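Threonine--tRNA ligase catalytic subunit (Aeropyrum pernix, PDB 3A32) probably catalyses the ATP-dependent attachment of threonine to tRNA(Thr) as a zinc-containing class II synthetase, and probably cannot deacylate mischarged seryl-tRNA(Thr). Local coordinates at residues M219-L232 and F283-D295. Sequence-based numbering, arbitrary orientation.
Sequences MGSKEEWEGAEEAL and FDFNLPRRFRLYD
Phe285 sets a ring face under Glu224 and an edge against Trp225 on the first turn of helix 222-243. Glu224 CB lies over the centre of that face, while the edge enters the face of the Trp225 indole, Phe285 CE2 standing 3.5 Å from Trp225 CD2 in a T-shaped pair with planes 74° apart. Trp225 NE1 donates to Met219 O at 2.6 Å, which helps fix the indole's rotation. Above the Phe285 ring, Glu224 runs out extended beyond CG to meet Arg289, which arrives from the opposite direction. The guanidinium grips the carboxylate end-on, Arg289 NH2 to Glu224 OE1 at 2.7 Å and Arg289 NH1 to the syn lone pair of Glu224 OE2 at 2.6 Å, with the two planes 31° apart. Tyr294 OH donates to OE2 on the anti side, and Ser221 N and OG both bind OE1, so five donors hold the carboxylate and probably favour its charged form. Arg289 NH1 also reaches Phe285 O, and Gly220 CA lies over a guanidinium face. Farther along the helix, Ala228 CB sits over the Phe283 ring, 3.6 Å from Phe283 CD1, and Leu232 CD2 meets that ring's edge. Asp284 OD2 hydrogen-bonds to zinc ligand His310. Ser221 and Glu224 form a capping box, its carboxylate salt-bridged to helix 287-290 and bonded to helix 293-301, in the class II catalytic core.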
loop_
_atom_site.group_PDB
_atom_site.type_symbol
_atom_site.label_atom_id
_atom_site.label_comp_id
_atom_site.label_asym_id
_atom_site.label_seq_id
_atom_site.Cartn_x
_atom_site.Cartn_y
_atom_site.Cartn_z
ATOM N N MET A 219 -7.795 35.569 -6.070
ATOM C CA MET A 219 -7.300 35.596 -7.443
ATOM C C MET A 219 -8.311 35.007 -8.450
ATOM O O MET A 219 -9.213 34.247 -8.096
ATOM C CB MET A 219 -5.949 34.875 -7.540
ATOM C CG MET A 219 -6.068 33.327 -7.360
ATOM S SD MET A 219 -4.674 32.512 -8.127
ATOM C CE MET A 219 -4.955 32.845 -9.878
ATOM N N GLY A 220 -8.145 35.346 -9.715
ATOM C CA GLY A 220 -9.009 34.797 -10.746
ATOM C C GLY A 220 -10.102 35.766 -11.147
ATOM O O GLY A 220 -10.150 36.938 -10.691
ATOM N N SER A 221 -11.002 35.266 -11.989
ATOM C CA SER A 221 -12.001 36.092 -12.579
ATOM C C SER A 221 -13.293 35.894 -11.795
ATOM O O SER A 221 -13.475 34.847 -11.167
ATOM C CB SER A 221 -12.174 35.698 -14.048
ATOM O OG SER A 221 -12.560 34.338 -14.191
ATOM N N LYS A 222 -14.170 36.906 -11.836
ATOM C CA LYS A 222 -15.563 36.784 -11.385
ATOM C C LYS A 222 -16.201 35.474 -11.861
ATOM O O LYS A 222 -16.832 34.766 -11.079
ATOM C CB LYS A 222 -16.425 37.948 -11.928
ATOM C CG LYS A 222 -16.534 39.178 -11.043
ATOM C CD LYS A 222 -17.655 40.139 -11.538
ATOM C CE LYS A 222 -17.162 41.165 -12.618
ATOM N NZ LYS A 222 -17.306 40.673 -14.048
ATOM N N GLU A 223 -16.077 35.189 -13.158
ATOM C CA GLU A 223 -16.735 34.032 -13.771
ATOM C C GLU A 223 -16.364 32.688 -13.114
ATOM O O GLU A 223 -17.238 31.859 -12.797
ATOM C CB GLU A 223 -16.448 34.018 -15.287
ATOM C CG GLU A 223 -17.139 35.184 -16.076
ATOM C CD GLU A 223 -16.372 36.535 -16.088
ATOM O OE1 GLU A 223 -15.170 36.604 -15.734
ATOM O OE2 GLU A 223 -16.987 37.558 -16.483
ATOM N N GLU A 224 -15.066 32.501 -12.895
ATOM C CA GLU A 224 -14.504 31.351 -12.181
ATOM C C GLU A 224 -15.104 31.180 -10.800
ATOM O O GLU A 224 -15.606 30.095 -10.474
ATOM C CB GLU A 224 -13.000 31.513 -12.066
ATOM C CG GLU A 224 -12.268 31.156 -13.340
ATOM C CD GLU A 224 -10.841 31.632 -13.285
ATOM O OE1 GLU A 224 -10.645 32.842 -13.439
ATOM O OE2 GLU A 224 -9.911 30.818 -13.038
ATOM N N TRP A 225 -15.065 32.263 -10.002
ATOM C CA TRP A 225 -15.562 32.275 -8.644
ATOM C C TRP A 225 -17.084 31.989 -8.601
ATOM O O TRP A 225 -17.575 31.172 -7.798
ATOM C CB TRP A 225 -15.186 33.622 -7.993
ATOM C CG TRP A 225 -13.786 33.631 -7.396
ATOM C CD1 TRP A 225 -12.656 34.136 -7.961
ATOM C CD2 TRP A 225 -13.382 33.056 -6.134
ATOM N NE1 TRP A 225 -11.564 33.929 -7.126
ATOM C CE2 TRP A 225 -11.982 33.251 -6.010
ATOM C CE3 TRP A 225 -14.065 32.380 -5.116
ATOM C CZ2 TRP A 225 -11.259 32.822 -4.901
ATOM C CZ3 TRP A 225 -13.347 31.967 -3.990
ATOM C CH2 TRP A 225 -11.957 32.202 -3.894
ATOM N N GLU A 226 -17.825 32.621 -9.508
ATOM C CA GLU A 226 -19.270 32.424 -9.614
ATOM C C GLU A 226 -19.656 31.032 -10.040
ATOM O O GLU A 226 -20.544 30.477 -9.468
ATOM C CB GLU A 226 -19.886 33.446 -10.567
ATOM C CG GLU A 226 -19.822 34.842 -9.955
ATOM C CD GLU A 226 -20.465 35.927 -10.804
ATOM O OE1 GLU A 226 -20.355 35.872 -12.051
ATOM O OE2 GLU A 226 -21.056 36.847 -10.195
ATOM N N GLY A 227 -19.006 30.475 -11.039
ATOM C CA GLY A 227 -19.280 29.104 -11.473
ATOM C C GLY A 227 -18.953 28.092 -10.374
ATOM O O GLY A 227 -19.726 27.194 -10.131
ATOM N N ALA A 228 -17.822 28.278 -9.683
ATOM C CA ALA A 228 -17.394 27.429 -8.547
ATOM C C ALA A 228 -18.279 27.558 -7.328
ATOM O O ALA A 228 -18.772 26.573 -6.849
ATOM C CB ALA A 228 -15.899 27.670 -8.201
ATOM N N GLU A 229 -18.546 28.769 -6.855
ATOM C CA GLU A 229 -19.438 28.966 -5.673
ATOM C C GLU A 229 -20.856 28.464 -5.914
ATOM O O GLU A 229 -21.527 27.887 -5.015
ATOM C CB GLU A 229 -19.484 30.426 -5.250
ATOM C CG GLU A 229 -18.121 30.966 -4.831
ATOM C CD GLU A 229 -18.102 32.446 -4.509
ATOM O OE1 GLU A 229 -19.098 33.120 -4.848
ATOM O OE2 GLU A 229 -17.084 32.956 -3.949
ATOM N N GLU A 230 -21.304 28.671 -7.141
ATOM C CA GLU A 230 -22.584 28.163 -7.531
ATOM C C GLU A 230 -22.572 26.634 -7.724
ATOM O O GLU A 230 -23.556 25.981 -7.409
ATOM C CB GLU A 230 -23.108 28.951 -8.729
ATOM C CG GLU A 230 -23.158 28.248 -9.967
ATOM C CD GLU A 230 -24.586 28.013 -10.361
ATOM O OE1 GLU A 230 -24.906 28.241 -11.564
ATOM O OE2 GLU A 230 -25.384 27.642 -9.442
ATOM N N ALA A 231 -21.461 26.035 -8.146
ATOM C CA ALA A 231 -21.421 24.536 -8.113
ATOM C C ALA A 231 -21.596 23.971 -6.677
ATOM O O ALA A 231 -22.353 23.010 -6.456
ATOM C CB ALA A 231 -20.167 23.989 -8.794
ATOM N N LEU A 232 -20.947 24.622 -5.704
ATOM C CA LEU A 232 -21.011 24.225 -4.290
ATOM C C LEU A 232 -22.356 24.444 -3.654
ATOM O O LEU A 232 -22.741 23.703 -2.744
ATOM C CB LEU A 232 -19.937 24.968 -3.474
ATOM C CG LEU A 232 -18.485 24.670 -3.822
ATOM C CD1 LEU A 232 -17.524 25.676 -3.134
ATOM C CD2 LEU A 232 -18.102 23.202 -3.459
ATOM N N PHE A 283 -11.636 23.919 -4.815
ATOM C CA PHE A 283 -11.315 24.568 -6.079
ATOM C C PHE A 283 -10.035 25.388 -6.095
ATOM O O PHE A 283 -9.605 25.968 -5.084
ATOM C CB PHE A 283 -12.468 25.496 -6.461
ATOM C CG PHE A 283 -13.717 24.761 -6.829
ATOM C CD1 PHE A 283 -14.058 24.574 -8.170
ATOM C CD2 PHE A 283 -14.547 24.235 -5.835
ATOM C CE1 PHE A 283 -15.218 23.857 -8.515
ATOM C CE2 PHE A 283 -15.705 23.553 -6.159
ATOM C CZ PHE A 283 -16.049 23.348 -7.501
ATOM N N ASP A 284 -9.486 25.492 -7.289
ATOM C CA ASP A 284 -8.182 26.032 -7.490
ATOM C C ASP A 284 -8.178 26.721 -8.849
ATOM O O ASP A 284 -8.447 26.087 -9.891
ATOM C CB ASP A 284 -7.141 24.918 -7.390
ATOM C CG ASP A 284 -5.742 25.443 -7.182
ATOM O OD1 ASP A 284 -5.389 26.469 -7.838
ATOM O OD2 ASP A 284 -4.993 24.821 -6.372
ATOM N N PHE A 285 -7.936 28.034 -8.795
ATOM C CA PHE A 285 -7.865 28.947 -9.968
ATOM C C PHE A 285 -6.400 29.270 -10.279
ATOM O O PHE A 285 -6.059 29.769 -11.350
ATOM C CB PHE A 285 -8.664 30.223 -9.664
ATOM C CG PHE A 285 -10.121 29.939 -9.358
ATOM C CD1 PHE A 285 -10.804 28.893 -10.042
ATOM C CD2 PHE A 285 -10.808 30.677 -8.418
ATOM C CE1 PHE A 285 -12.114 28.610 -9.766
ATOM C CE2 PHE A 285 -12.174 30.411 -8.155
ATOM C CZ PHE A 285 -12.815 29.382 -8.807
ATOM N N ASN A 286 -5.540 28.911 -9.340
ATOM C CA ASN A 286 -4.128 29.069 -9.466
ATOM C C ASN A 286 -3.487 27.997 -10.367
ATOM O O ASN A 286 -2.801 28.351 -11.340
ATOM C CB ASN A 286 -3.509 29.077 -8.068
ATOM C CG ASN A 286 -1.992 29.274 -8.090
ATOM O OD1 ASN A 286 -1.477 30.217 -8.703
ATOM N ND2 ASN A 286 -1.272 28.401 -7.371
ATOM N N LEU A 287 -3.695 26.712 -10.034
ATOM C CA LEU A 287 -3.048 25.572 -10.721
ATOM C C LEU A 287 -3.338 25.504 -12.213
ATOM O O LEU A 287 -2.443 25.218 -12.976
ATOM C CB LEU A 287 -3.415 24.204 -10.065
ATOM C CG LEU A 287 -2.745 23.698 -8.774
ATOM C CD1 LEU A 287 -3.285 22.322 -8.275
ATOM C CD2 LEU A 287 -1.165 23.740 -8.797
ATOM N N PRO A 288 -4.603 25.705 -12.636
ATOM C CA PRO A 288 -4.858 25.710 -14.086
ATOM C C PRO A 288 -4.188 26.843 -14.869
ATOM O O PRO A 288 -4.004 26.724 -16.099
ATOM C CB PRO A 288 -6.387 25.836 -14.193
ATOM C CG PRO A 288 -6.859 26.293 -12.849
ATOM C CD PRO A 288 -5.843 25.848 -11.844
ATOM N N ARG A 289 -3.866 27.941 -14.173
ATOM C CA ARG A 289 -3.026 29.011 -14.729
ATOM C C ARG A 289 -1.536 28.587 -14.727
ATOM O O ARG A 289 -0.860 28.649 -15.764
ATOM C CB ARG A 289 -3.244 30.347 -13.960
ATOM C CG ARG A 289 -4.556 31.091 -14.375
ATOM C CD ARG A 289 -4.788 32.378 -13.538
ATOM N NE ARG A 289 -5.933 33.160 -14.010
ATOM C CZ ARG A 289 -7.195 32.919 -13.690
ATOM N NH1 ARG A 289 -7.510 31.900 -12.883
ATOM N NH2 ARG A 289 -8.147 33.672 -14.212
ATOM N N ARG A 290 -1.023 28.162 -13.573
ATOM C CA ARG A 290 0.400 27.839 -13.452
ATOM C C ARG A 290 0.866 26.663 -14.340
ATOM O O ARG A 290 1.975 26.697 -14.887
ATOM C CB ARG A 290 0.763 27.596 -11.987
ATOM C CG ARG A 290 0.574 28.819 -11.087
ATOM C CD ARG A 290 1.499 29.962 -11.458
ATOM N NE ARG A 290 2.875 29.815 -10.937
ATOM C CZ ARG A 290 3.980 30.340 -11.513
ATOM N NH1 ARG A 290 3.905 31.047 -12.655
ATOM N NH2 ARG A 290 5.178 30.145 -10.969
ATOM N N PHE A 291 0.013 25.657 -14.501
ATOM C CA PHE A 291 0.306 24.499 -15.357
ATOM C C PHE A 291 -0.398 24.559 -16.716
ATOM O O PHE A 291 -0.424 23.565 -17.427
ATOM C CB PHE A 291 -0.125 23.212 -14.655
ATOM C CG PHE A 291 0.818 22.779 -13.564
ATOM C CD1 PHE A 291 1.960 22.037 -13.870
ATOM C CD2 PHE A 291 0.584 23.155 -12.242
ATOM C CE1 PHE A 291 2.822 21.635 -12.864
ATOM C CE2 PHE A 291 1.447 22.771 -11.236
ATOM C CZ PHE A 291 2.564 22.020 -11.540
ATOM N N ARG A 292 -1.003 25.707 -17.039
ATOM C CA ARG A 292 -1.570 25.971 -18.338
ATOM C C ARG A 292 -2.650 24.962 -18.703
ATOM O O ARG A 292 -2.768 24.549 -19.868
ATOM C CB ARG A 292 -0.444 26.086 -19.379
ATOM C CG ARG A 292 0.443 27.320 -19.085
ATOM C CD ARG A 292 1.862 27.096 -19.575
ATOM N NE ARG A 292 2.840 28.133 -19.182
ATOM C CZ ARG A 292 4.058 28.240 -19.718
ATOM N NH1 ARG A 292 4.440 27.404 -20.674
ATOM N NH2 ARG A 292 4.900 29.184 -19.315
ATOM N N LEU A 293 -3.478 24.616 -17.714
ATOM C CA LEU A 293 -4.540 23.625 -17.895
ATOM C C LEU A 293 -5.736 24.137 -18.666
ATOM O O LEU A 293 -6.390 23.366 -19.380
ATOM C CB LEU A 293 -4.985 23.040 -16.549
ATOM C CG LEU A 293 -3.844 22.413 -15.697
ATOM C CD1 LEU A 293 -4.416 21.736 -14.473
ATOM C CD2 LEU A 293 -2.965 21.432 -16.589
ATOM N N TYR A 294 -6.030 25.424 -18.480
ATOM C CA TYR A 294 -7.100 26.111 -19.194
ATOM C C TYR A 294 -6.796 26.107 -20.726
ATOM O O TYR A 294 -7.667 25.825 -21.514
ATOM C CB TYR A 294 -7.261 27.545 -18.685
ATOM C CG TYR A 294 -7.919 27.736 -17.331
ATOM C CD1 TYR A 294 -8.932 26.894 -16.895
ATOM C CD2 TYR A 294 -7.528 28.782 -16.490
ATOM C CE1 TYR A 294 -9.533 27.069 -15.680
ATOM C CE2 TYR A 294 -8.138 28.983 -15.268
ATOM C CZ TYR A 294 -9.140 28.118 -14.866
ATOM O OH TYR A 294 -9.804 28.293 -13.666
ATOM N N ASP A 295 -5.545 26.416 -21.082
ATOM C CA ASP A 295 -5.021 26.316 -22.446
ATOM C C ASP A 295 -5.109 24.899 -22.989
ATOM O O ASP A 295 -5.744 24.674 -24.025
ATOM C CB ASP A 295 -3.588 26.863 -22.521
ATOM C CG ASP A 295 -3.543 28.384 -22.337
ATOM O OD1 ASP A 295 -4.567 29.046 -22.628
ATOM O OD2 ASP A 295 -2.505 28.919 -21.879
#